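Long-range contacts in Exo-arabinanase (Penicillium chrysogenum, PDB 3A72), which probably hydrolyses alpha-1,5-linked L-arabinan from chain ends, as an exo-acting glycosyl hydrolase that is bound here to arabinobiose: residues Tyr18-Leu24 with Trp40-Pro45; Asp203-Val209 with Tyr220-Ser226; Pro264-Ala270 with Ile283-Gln289. One frame throughout, in Å; residues are numbered along the deposited sequence.

Contact 1 (Tyr18-Leu24 with Trp40-Pro45). With AHR (alpha-L-arabinofuranose), chain B.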
loop_
_atom_site.group_PDB
_atom_site.type_symbol
_atom_site.label_atom_id
_atom_site.label_comp_id
_atom_site.label_asym_id
_atom_site.label_seq_id
_atom_site.Cartn_x
_atom_site.Cartn_y
_atom_site.Cartn_z
ATOM N N TYR A 18 14.237 1.711 -19.399
ATOM C CA TYR A 18 14.091 1.457 -17.980
ATOM C C TYR A 18 14.414 0.003 -17.743
ATOM O O TYR A 18 14.311 -0.848 -18.612
ATOM C CB TYR A 18 12.679 1.819 -17.505
ATOM C CG TYR A 18 12.429 3.254 -17.164
ATOM C CD1 TYR A 18 13.131 4.303 -17.687
ATOM C CD2 TYR A 18 11.394 3.515 -16.246
ATOM C CE1 TYR A 18 12.857 5.620 -17.340
ATOM C CE2 TYR A 18 11.141 4.813 -15.901
ATOM C CZ TYR A 18 11.852 5.873 -16.448
ATOM O OH TYR A 18 11.575 7.175 -16.052
ATOM N N ILE A 19 14.812 -0.305 -16.495
ATOM C CA ILE A 19 15.264 -1.650 -16.153
ATOM C C ILE A 19 14.091 -2.464 -15.705
ATOM O O ILE A 19 13.412 -2.024 -14.769
ATOM C CB ILE A 19 16.332 -1.516 -15.040
ATOM C CG1 ILE A 19 17.462 -0.605 -15.533
ATOM C CG2 ILE A 19 16.832 -2.853 -14.636
ATOM C CD1 ILE A 19 18.489 -0.374 -14.517
ATOM N N VAL A 20 13.878 -3.635 -16.310
ATOM C CA VAL A 20 12.785 -4.542 -15.909
ATOM C C VAL A 20 12.787 -4.683 -14.396
ATOM O O VAL A 20 13.860 -4.933 -13.822
ATOM C CB VAL A 20 12.997 -5.888 -16.615
ATOM C CG1 VAL A 20 12.135 -7.002 -16.022
ATOM C CG2 VAL A 20 12.632 -5.768 -18.086
ATOM N N PRO A 21 11.664 -4.490 -13.717
ATOM C CA PRO A 21 10.304 -4.437 -14.240
ATOM C C PRO A 21 9.842 -3.095 -14.774
ATOM O O PRO A 21 8.714 -3.012 -15.269
ATOM C CB PRO A 21 9.487 -4.807 -12.992
ATOM C CG PRO A 21 10.247 -4.198 -11.855
ATOM C CD PRO A 21 11.686 -4.519 -12.226
ATOM N N ARG A 22 10.653 -2.062 -14.712
ATOM C CA ARG A 22 10.419 -0.718 -15.241
ATOM C C ARG A 22 9.505 0.128 -14.348
ATOM O O ARG A 22 9.860 1.243 -13.963
ATOM C CB ARG A 22 9.976 -0.708 -16.692
ATOM C CG ARG A 22 10.936 -1.430 -17.641
ATOM C CD ARG A 22 10.644 -1.108 -19.091
ATOM N NE ARG A 22 11.601 -1.687 -20.005
ATOM C CZ ARG A 22 11.500 -2.884 -20.565
ATOM N NH1 ARG A 22 10.468 -3.709 -20.280
ATOM N NH2 ARG A 22 12.453 -3.254 -21.423
ATOM N N THR A 23 8.325 -0.431 -14.051
ATOM C CA THR A 23 7.418 0.142 -13.067
ATOM C C THR A 23 6.948 -1.000 -12.190
ATOM O O THR A 23 6.906 -2.156 -12.613
ATOM C CB THR A 23 6.202 0.835 -13.724
ATOM O OG1 THR A 23 5.400 -0.087 -14.485
ATOM C CG2 THR A 23 6.626 1.901 -14.696
ATOM N N LEU A 24 6.555 -0.676 -10.969
ATOM C CA LEU A 24 6.006 -1.642 -10.031
ATOM C C LEU A 24 5.414 -0.903 -8.843
ATOM O O LEU A 24 5.849 0.235 -8.577
ATOM C CB LEU A 24 7.133 -2.571 -9.482
ATOM C CG LEU A 24 6.656 -3.923 -8.921
ATOM C CD1 LEU A 24 6.225 -4.871 -10.023
ATOM C CD2 LEU A 24 7.775 -4.551 -8.077
ATOM N N TRP A 40 4.693 5.229 -8.084
ATOM C CA TRP A 40 5.144 3.885 -8.297
ATOM C C TRP A 40 6.652 3.847 -8.162
ATOM O O TRP A 40 7.320 4.879 -8.218
ATOM C CB TRP A 40 4.710 3.364 -9.694
ATOM C CG TRP A 40 5.152 4.230 -10.816
ATOM C CD1 TRP A 40 6.327 4.178 -11.494
ATOM C CD2 TRP A 40 4.413 5.325 -11.381
ATOM N NE1 TRP A 40 6.306 5.175 -12.436
ATOM C CE2 TRP A 40 5.192 5.900 -12.423
ATOM C CE3 TRP A 40 3.145 5.888 -11.170
ATOM C CZ2 TRP A 40 4.798 6.979 -13.183
ATOM C CZ3 TRP A 40 2.732 6.966 -11.932
ATOM C CH2 TRP A 40 3.544 7.481 -12.943
ATOM N N GLU A 41 7.194 2.657 -7.993
ATOM C CA GLU A 41 8.607 2.388 -8.150
ATOM C C GLU A 41 8.989 2.555 -9.618
ATOM O O GLU A 41 8.385 1.918 -10.499
ATOM C CB GLU A 41 8.952 0.956 -7.740
ATOM C CG GLU A 41 8.657 0.636 -6.270
ATOM C CD GLU A 41 8.792 -0.816 -5.893
ATOM O OE1 GLU A 41 9.069 -1.663 -6.789
ATOM O OE2 GLU A 41 8.559 -1.139 -4.685
ATOM N N ASN A 42 9.953 3.436 -9.869
ATOM C CA ASN A 42 10.284 3.908 -11.222
ATOM C C ASN A 42 11.721 3.524 -11.500
ATOM O O ASN A 42 12.674 4.137 -10.945
ATOM C CB ASN A 42 10.026 5.408 -11.247
ATOM C CG ASN A 42 10.087 6.032 -12.624
ATOM O OD1 ASN A 42 11.072 6.800 -12.975
ATOM N ND2 ASN A 42 9.185 5.774 -13.420
ATOM N N TYR A 43 11.906 2.498 -12.295
ATOM C CA TYR A 43 13.227 1.832 -12.471
ATOM C C TYR A 43 14.004 2.468 -13.624
ATOM O O TYR A 43 14.356 1.858 -14.615
ATOM C CB TYR A 43 13.040 0.342 -12.665
ATOM C CG TYR A 43 12.497 -0.399 -11.467
ATOM C CD1 TYR A 43 13.332 -1.180 -10.692
ATOM C CD2 TYR A 43 11.141 -0.315 -11.098
ATOM C CE1 TYR A 43 12.879 -1.877 -9.579
ATOM C CE2 TYR A 43 10.691 -1.023 -9.973
ATOM C CZ TYR A 43 11.570 -1.777 -9.226
ATOM O OH TYR A 43 11.155 -2.483 -8.122
ATOM N N SER A 44 14.312 3.734 -13.450
ATOM C CA SER A 44 15.091 4.497 -14.420
ATOM C C SER A 44 16.557 4.069 -14.305
ATOM O O SER A 44 17.064 3.736 -13.253
ATOM C CB SER A 44 14.875 5.964 -14.226
ATOM O OG SER A 44 15.228 6.396 -12.908
ATOM N N PRO A 45 17.297 4.157 -15.439
ATOM C CA PRO A 45 18.733 3.889 -15.359
ATOM C C PRO A 45 19.459 4.932 -14.552
ATOM O O PRO A 45 19.135 6.129 -14.587
ATOM C CB PRO A 45 19.171 3.998 -16.847
ATOM C CG PRO A 45 18.013 4.212 -17.658
ATOM C CD PRO A 45 16.838 4.504 -16.795
HETATM O O5 AHR B . 8.721 -3.706 -3.943
HETATM C C5 AHR B . 9.865 -4.269 -4.649
HETATM C C4 AHR B . 9.960 -5.742 -4.311
HETATM O O4 AHR B . 10.261 -5.861 -2.879
HETATM C C3 AHR B . 11.180 -6.393 -4.948
HETATM O O3 AHR B . 10.909 -6.834 -6.293
HETATM C C2 AHR B . 11.361 -7.617 -4.027
HETATM O O2 AHR B . 12.721 -8.108 -4.019
HETATM C C1 AHR B . 10.979 -7.070 -2.644
#

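Contact 2 (Asp203-Val209 with Tyr220-Ser226). With AHR (alpha-L-arabinofuranose), chain C.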
loop_
_atom_site.group_PDB
_atom_site.type_symbol
_atom_site.label_atom_id
_atom_site.label_comp_id
_atom_site.label_asym_id
_atom_site.label_seq_id
_atom_site.Cartn_x
_atom_site.Cartn_y
_atom_site.Cartn_z
ATOM N N ASP A 203 7.660 -18.800 8.520
ATOM C CA ASP A 203 6.508 -17.921 8.235
ATOM C C ASP A 203 7.014 -16.502 7.925
ATOM O O ASP A 203 7.893 -15.957 8.606
ATOM C CB ASP A 203 5.546 -17.901 9.387
ATOM C CG ASP A 203 4.712 -19.150 9.560
ATOM O OD1 ASP A 203 4.906 -20.117 8.802
ATOM O OD2 ASP A 203 3.827 -19.119 10.477
ATOM N N ARG A 204 6.386 -15.910 6.919
ATOM C CA ARG A 204 6.702 -14.550 6.470
ATOM C C ARG A 204 5.377 -13.824 6.205
ATOM O O ARG A 204 4.967 -13.587 5.059
ATOM C CB ARG A 204 7.608 -14.544 5.199
ATOM C CG ARG A 204 8.976 -15.137 5.488
ATOM C CD ARG A 204 9.822 -15.285 4.179
ATOM N NE ARG A 204 9.994 -14.005 3.546
ATOM C CZ ARG A 204 10.865 -13.086 3.877
ATOM N NH1 ARG A 204 11.826 -13.325 4.742
ATOM N NH2 ARG A 204 10.773 -11.917 3.297
ATOM N N PRO A 205 4.673 -13.406 7.270
ATOM C CA PRO A 205 3.580 -12.456 7.085
ATOM C C PRO A 205 4.170 -11.162 6.535
ATOM O O PRO A 205 5.292 -10.757 6.935
ATOM C CB PRO A 205 3.024 -12.317 8.496
ATOM C CG PRO A 205 4.231 -12.486 9.383
ATOM C CD PRO A 205 4.990 -13.616 8.719
ATOM N N GLY A 206 3.450 -10.476 5.660
ATOM C CA GLY A 206 3.949 -9.250 5.051
ATOM C C GLY A 206 2.846 -8.425 4.455
ATOM O O GLY A 206 1.718 -8.850 4.216
ATOM N N MET A 207 3.213 -7.176 4.114
ATOM C CA MET A 207 2.474 -6.278 3.261
ATOM C C MET A 207 1.181 -5.793 3.904
ATOM O O MET A 207 0.087 -6.010 3.414
ATOM C CB MET A 207 2.192 -6.903 1.894
ATOM C CG MET A 207 3.471 -7.461 1.251
ATOM S SD MET A 207 3.338 -7.844 -0.516
ATOM C CE MET A 207 3.497 -6.189 -1.205
ATOM N N PRO A 208 1.303 -5.050 5.036
ATOM C CA PRO A 208 0.099 -4.636 5.773
ATOM C C PRO A 208 -0.613 -3.488 5.110
ATOM O O PRO A 208 0.009 -2.463 4.752
ATOM C CB PRO A 208 0.677 -4.214 7.136
ATOM C CG PRO A 208 2.082 -3.710 6.801
ATOM C CD PRO A 208 2.555 -4.608 5.681
ATOM N N VAL A 209 -1.946 -3.608 5.016
ATOM C CA VAL A 209 -2.778 -2.537 4.507
ATOM C C VAL A 209 -3.996 -2.446 5.442
ATOM O O VAL A 209 -4.545 -3.486 5.825
ATOM C CB VAL A 209 -3.176 -2.751 3.040
ATOM C CG1 VAL A 209 -4.213 -1.731 2.569
ATOM C CG2 VAL A 209 -1.953 -2.741 2.136
ATOM N N TYR A 220 -7.285 -4.917 9.113
ATOM C CA TYR A 220 -5.840 -5.029 8.861
ATOM C C TYR A 220 -5.621 -6.252 8.012
ATOM O O TYR A 220 -5.834 -7.374 8.528
ATOM C CB TYR A 220 -5.136 -5.076 10.213
ATOM C CG TYR A 220 -3.644 -5.277 10.234
ATOM C CD1 TYR A 220 -2.782 -4.219 10.551
ATOM C CD2 TYR A 220 -3.061 -6.497 9.984
ATOM C CE1 TYR A 220 -1.406 -4.406 10.577
ATOM C CE2 TYR A 220 -1.705 -6.692 10.016
ATOM C CZ TYR A 220 -0.876 -5.653 10.317
ATOM O OH TYR A 220 0.466 -5.919 10.364
ATOM N N VAL A 221 -5.227 -6.118 6.766
ATOM C CA VAL A 221 -5.070 -7.227 5.841
ATOM C C VAL A 221 -3.582 -7.370 5.507
ATOM O O VAL A 221 -2.810 -6.417 5.482
ATOM C CB VAL A 221 -5.948 -7.032 4.594
ATOM C CG1 VAL A 221 -5.451 -5.926 3.670
ATOM C CG2 VAL A 221 -6.155 -8.341 3.815
ATOM N N TYR A 222 -3.206 -8.632 5.234
ATOM C CA TYR A 222 -1.817 -8.962 4.942
ATOM C C TYR A 222 -1.767 -10.262 4.161
ATOM O O TYR A 222 -2.732 -11.025 4.103
ATOM C CB TYR A 222 -1.036 -9.096 6.223
ATOM C CG TYR A 222 -1.482 -10.078 7.288
ATOM C CD1 TYR A 222 -0.850 -11.289 7.479
ATOM C CD2 TYR A 222 -2.524 -9.742 8.139
ATOM C CE1 TYR A 222 -1.247 -12.170 8.481
ATOM C CE2 TYR A 222 -2.897 -10.593 9.174
ATOM C CZ TYR A 222 -2.268 -11.796 9.341
ATOM O OH TYR A 222 -2.662 -12.598 10.398
ATOM N N GLU A 223 -0.601 -10.502 3.512
ATOM C CA GLU A 223 -0.308 -11.833 2.990
ATOM C C GLU A 223 0.348 -12.626 4.094
ATOM O O GLU A 223 1.232 -12.124 4.809
ATOM C CB GLU A 223 0.568 -11.792 1.723
ATOM C CG GLU A 223 1.971 -11.222 1.962
ATOM C CD GLU A 223 2.867 -11.211 0.743
ATOM O OE1 GLU A 223 2.357 -11.278 -0.426
ATOM O OE2 GLU A 223 4.104 -11.120 0.972
ATOM N N TYR A 224 -0.041 -13.876 4.257
ATOM C CA TYR A 224 0.539 -14.745 5.296
ATOM C C TYR A 224 1.372 -15.810 4.544
ATOM O O TYR A 224 0.860 -16.860 4.209
ATOM C CB TYR A 224 -0.541 -15.297 6.219
ATOM C CG TYR A 224 -0.047 -16.179 7.321
ATOM C CD1 TYR A 224 1.285 -16.476 7.583
ATOM C CD2 TYR A 224 -0.941 -16.782 8.174
ATOM C CE1 TYR A 224 1.709 -17.272 8.584
ATOM C CE2 TYR A 224 -0.526 -17.673 9.171
ATOM C CZ TYR A 224 0.800 -17.896 9.365
ATOM O OH TYR A 224 1.167 -18.802 10.322
ATOM N N GLY A 225 2.664 -15.526 4.362
ATOM C CA GLY A 225 3.556 -16.530 3.787
ATOM C C GLY A 225 3.802 -17.636 4.794
ATOM O O GLY A 225 4.222 -17.398 5.942
ATOM N N SER A 226 3.578 -18.894 4.391
ATOM C CA SER A 226 3.833 -20.038 5.228
ATOM C C SER A 226 3.818 -21.285 4.369
ATOM O O SER A 226 3.163 -21.355 3.318
ATOM C CB SER A 226 2.763 -20.157 6.309
ATOM O OG SER A 226 3.009 -21.206 7.256
HETATM O O5 AHR C . 10.152 -8.035 -2.029
HETATM C C5 AHR C . 9.859 -7.727 -0.628
HETATM C C4 AHR C . 8.955 -8.799 -0.091
HETATM O O4 AHR C . 7.676 -8.662 -0.725
HETATM C C3 AHR C . 8.694 -8.659 1.405
HETATM O O3 AHR C . 9.696 -9.384 2.140
HETATM C C2 AHR C . 7.285 -9.285 1.548
HETATM O O2 AHR C . 6.507 -8.687 2.583
HETATM C C1 AHR C . 6.655 -9.128 0.166
HETATM O O1 AHR C . 6.261 -10.427 -0.363
HETATM O O HOH W 1 5.841 -11.967 2.979
#

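Contact 3 (Pro264-Ala270 with Ile283-Gln289)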
loop_
_atom_site.group_PDB
_atom_site.type_symbol
_atom_site.label_atom_id
_atom_site.label_comp_id
_atom_site.label_asym_id
_atom_site.label_seq_id
_atom_site.Cartn_x
_atom_site.Cartn_y
_atom_site.Cartn_z
ATOM N N PRO A 264 -7.357 -16.342 -2.709
ATOM C CA PRO A 264 -6.510 -15.197 -3.148
ATOM C C PRO A 264 -5.163 -15.226 -2.449
ATOM O O PRO A 264 -5.059 -15.518 -1.248
ATOM C CB PRO A 264 -7.319 -13.975 -2.754
ATOM C CG PRO A 264 -8.361 -14.413 -1.883
ATOM C CD PRO A 264 -8.504 -15.899 -1.912
ATOM N N THR A 265 -4.130 -14.836 -3.180
ATOM C CA THR A 265 -2.780 -14.822 -2.644
ATOM C C THR A 265 -2.033 -13.564 -3.041
ATOM O O THR A 265 -2.209 -13.012 -4.156
ATOM C CB THR A 265 -1.959 -16.057 -3.080
ATOM O OG1 THR A 265 -1.863 -16.075 -4.493
ATOM C CG2 THR A 265 -2.568 -17.344 -2.574
ATOM N N SER A 266 -1.156 -13.145 -2.137
ATOM C CA SER A 266 -0.129 -12.114 -2.265
ATOM C C SER A 266 -0.700 -10.683 -2.176
ATOM O O SER A 266 -1.813 -10.374 -2.636
ATOM C CB SER A 266 0.682 -12.242 -3.522
ATOM O OG SER A 266 1.422 -13.458 -3.556
ATOM N N SER A 267 0.140 -9.805 -1.595
ATOM C CA SER A 267 0.068 -8.372 -1.763
ATOM C C SER A 267 -1.334 -7.789 -1.780
ATOM O O SER A 267 -1.789 -7.276 -2.808
ATOM C CB SER A 267 0.834 -7.949 -3.012
ATOM O OG SER A 267 0.212 -8.340 -4.219
ATOM N N PRO A 268 -2.009 -7.811 -0.652
ATOM C CA PRO A 268 -3.402 -7.332 -0.621
ATOM C C PRO A 268 -3.508 -5.825 -0.606
ATOM O O PRO A 268 -2.605 -5.086 -0.200
ATOM C CB PRO A 268 -3.905 -7.877 0.727
ATOM C CG PRO A 268 -2.669 -7.839 1.609
ATOM C CD PRO A 268 -1.560 -8.271 0.687
ATOM N N TYR A 269 -4.698 -5.353 -0.965
ATOM C CA TYR A 269 -5.104 -3.981 -0.717
ATOM C C TYR A 269 -6.564 -4.036 -0.273
ATOM O O TYR A 269 -7.335 -4.831 -0.811
ATOM C CB TYR A 269 -4.894 -3.081 -1.962
ATOM C CG TYR A 269 -4.592 -1.644 -1.534
ATOM C CD1 TYR A 269 -3.270 -1.211 -1.476
ATOM C CD2 TYR A 269 -5.580 -0.743 -1.139
ATOM C CE1 TYR A 269 -2.955 0.063 -1.074
ATOM C CE2 TYR A 269 -5.258 0.517 -0.706
ATOM C CZ TYR A 269 -3.952 0.921 -0.682
ATOM O OH TYR A 269 -3.570 2.181 -0.254
ATOM N N ALA A 270 -6.961 -3.205 0.674
ATOM C CA ALA A 270 -8.345 -3.176 1.169
ATOM C C ALA A 270 -8.809 -1.722 1.298
ATOM O O ALA A 270 -8.041 -0.865 1.753
ATOM C CB ALA A 270 -8.465 -3.820 2.523
ATOM N N ILE A 283 -13.715 -3.874 0.087
ATOM C CA ILE A 283 -13.269 -4.344 -1.236
ATOM C C ILE A 283 -11.792 -4.654 -1.119
ATOM O O ILE A 283 -11.003 -3.805 -0.646
ATOM C CB ILE A 283 -13.569 -3.311 -2.303
ATOM C CG1 ILE A 283 -15.025 -2.868 -2.269
ATOM C CG2 ILE A 283 -13.177 -3.882 -3.693
ATOM C CD1 ILE A 283 -15.331 -1.753 -3.250
ATOM N N VAL A 284 -11.403 -5.861 -1.517
ATOM C CA VAL A 284 -10.053 -6.356 -1.425
ATOM C C VAL A 284 -9.554 -6.809 -2.792
ATOM O O VAL A 284 -10.283 -7.450 -3.589
ATOM C CB VAL A 284 -9.972 -7.523 -0.408
ATOM C CG1 VAL A 284 -8.687 -8.376 -0.552
ATOM C CG2 VAL A 284 -10.077 -6.973 0.997
ATOM N N SER A 285 -8.290 -6.487 -3.068
ATOM C CA SER A 285 -7.534 -7.016 -4.189
ATOM C C SER A 285 -6.375 -7.855 -3.646
ATOM O O SER A 285 -5.850 -7.596 -2.556
ATOM C CB SER A 285 -6.976 -5.856 -5.023
ATOM O OG SER A 285 -6.208 -6.283 -6.122
ATOM N N SER A 286 -5.955 -8.836 -4.431
ATOM C CA SER A 286 -4.735 -9.568 -4.240
ATOM C C SER A 286 -3.781 -9.241 -5.408
ATOM O O SER A 286 -4.159 -8.594 -6.362
ATOM C CB SER A 286 -4.932 -11.079 -4.201
ATOM O OG SER A 286 -5.141 -11.528 -5.543
ATOM N N GLY A 287 -2.537 -9.727 -5.298
ATOM C CA GLY A 287 -1.583 -9.526 -6.392
ATOM C C GLY A 287 -1.702 -10.573 -7.484
ATOM O O GLY A 287 -1.010 -10.450 -8.516
ATOM N N THR A 288 -2.481 -11.624 -7.289
ATOM C CA THR A 288 -2.490 -12.762 -8.214
ATOM C C THR A 288 -3.734 -12.784 -9.072
ATOM O O THR A 288 -3.688 -13.189 -10.214
ATOM C CB THR A 288 -2.358 -14.072 -7.405
ATOM O OG1 THR A 288 -1.171 -13.976 -6.621
ATOM C CG2 THR A 288 -2.224 -15.298 -8.318
ATOM N N GLN A 289 -4.871 -12.388 -8.509
ATOM C CA GLN A 289 -6.153 -12.434 -9.174
ATOM C C GLN A 289 -6.476 -11.077 -9.803
ATOM O O GLN A 289 -6.185 -10.013 -9.258
ATOM C CB GLN A 289 -7.237 -12.822 -8.143
ATOM C CG GLN A 289 -7.235 -14.323 -7.818
ATOM C CD GLN A 289 -6.098 -14.771 -6.966
ATOM O OE1 GLN A 289 -5.651 -14.121 -5.997
ATOM N NE2 GLN A 289 -5.583 -15.943 -7.304
HETATM O O HOH W 2 -3.549 -17.598 -5.964
HETATM O O HOH W 3 -3.819 -6.012 -4.587
#

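Contact 1 (Tyr18-Leu24 with Trp40-Pro45)
At Trp-40 strand 36-42 runs alongside strand 23-30: Trp-40 CB lies 3.5 Å from Leu-24 O, and its CD1 3.9 Å from Thr-23 CG2. Glu-41 then forms a two-way antiparallel pair with Leu-24, in which Glu-41 N donates to Leu-24 O (2.8 Å) and Leu-24 N to Glu-41 O (3.2 Å); angles at hydrogen of 138° and 137° show that both bonds are bent. Both carboxylate oxygens are engaged: Tyr-43 OH donates to Glu-41 OE1 (2.6 Å), while Glu-41 OE2 accepts from O5 of the chain B arabinofuranose (2.7 Å) and from Gln-82 N. These are the two inner strands of one blade of a six-bladed beta-propeller, and Glu-41 lines its glycan pocket. At Asn-42 the pairing with Thr-23 is non-hydrogen-bonded, CA to CA 5.1 Å. Tyr-43, centre of an inverse gamma turn, prolongs the ladder beyond the strand: Tyr-43 N donates to Arg-22 O (2.9 Å, 169°), and Tyr-43 O accepts from Ile-19 N (2.9 Å, 166°). Pro-21, preceded by a cis peptide, sets its CG over the Tyr-43 ring in a CH-pi contact, 3.9 Å from the centroid and 18° off the normal. Ser-44 repeats the theme, its CA 3.8 Å from the Tyr-18 ring centroid and 10° off the normal. Pro-45 CD finally packs 3.8 Å from Tyr-18 CD1.

Contact 2 (Asp203-Val209 with Tyr220-Ser226)
Strands 204-212 and 218-225 form a hairpin at the inner edge of a propeller blade; their local axes approach to 4.4 Å at 158°, hence antiparallel. Three backbone pairs, each bonded in both directions, define the ladder: Arg-204 with Gly-225 (Arg-204 N to Gly-225 O 2.8 Å), Gly-206 with Glu-223 (Gly-206 N to Glu-223 O 2.9 Å) and Val-209 with Val-221 (Val-221 N to Val-209 O 2.9 Å). The register slips by one residue between the last two, a beta bulge in which Met-207 has positive phi (69°). Side-chain hydrogen bonds close the far end, where Asp-203 OD1 accepts from Ser-226 OG and Asp-203 OD2 from Tyr-224 OH, both at 2.7 Å. Apolar contacts join three pairs: Pro-205 CB to Tyr-222 CD1 (4.1 Å), Pro-208 CB to Tyr-220 CZ (3.8 Å) and Val-209 CB to Val-221 CG1 (4.0 Å). Toward the glycan pocket, Arg-204, whose NH1 is held by Asn-144, places NH2 3.0 Å from O3 of the chain C arabinofuranose. Gly-206 gives this sugar room, since an ideal CB would come within 2.2 Å of its O2. The sugar's anomeric hydroxyl O1 donates to Glu-223 OE2 at 2.6 Å.

Contact 3 (Pro264-Ala270 with Ile283-Gln289)
Thr-265 meets the other segment through backbone and side chain alike. Thr-265 N donates to Gln-289 OE1 (3.3 Å, 153°), while Thr-265 O accepts from Thr-288 OG1 (2.8 Å) and, weakly, from Gly-287 N (3.5 Å, 126°). A water 2.7 Å from Thr-265 OG1 also accepts from Gln-289 NE2 (2.9 Å), forming a second bridge between Thr-265 and Gln-289. The opposing loop is shaped for this by Ser-286: Ser-286 OG donates to Gln-289 OE1 (2.7 Å) and accepts from Thr-288 N (3.2 Å), the latter closing an ST turn. Gly-287 N makes its stronger bond to Ser-266 O (2.8 Å, 154°), and Ser-267 OG, bonded to Thr-315 N, sits 3.1 Å from Gly-287 CA, where a CB would clash. Beyond these loops lies the inner hairpin of a propeller blade, strands 269-273 and 281-285. Tyr-269 and Ser-285 are its hydrogen-bonded antiparallel pair: Tyr-269 N to Ser-285 O and Ser-285 N to Tyr-269 O are both 3.0 Å, at 154° and 160°. The Tyr-269 ring leads away from the partner segment and touches Val-209 of the preceding blade. Ser-285 OG, besides receiving a bond from Arg-316 NE, donates to a water (2.9 Å) that in turn donates to Ser-267 O (3.0 Å). One residue further along, Ala-270 CB meets Val-284 CG2 at 3.9 Å.

The three contacts follow in series along the chain, each joining the first two strands of a different four-stranded blade of the six-bladed propeller. Contact 1 belongs to the blade that opens with strand 23-30, three blades round the ring from that of contact 2, which opens with strand 204-212; their centres are 24 Å apart and their nearest atoms about 8 Å. Contact 3 lies in the next blade, its centre 11 Å from that of contact 2 and 22 Å from that of contact 1. Contacts 2 and 3 touch: Glu-223 OE1 to Ser-267 N, 2.9 Å, is a probable hydrogen bond. Contacts 1 and 2 thus grip the two linked arabinofuranoses from opposite sides of the ring, while contact 3 adjoins the pocket through Glu-223.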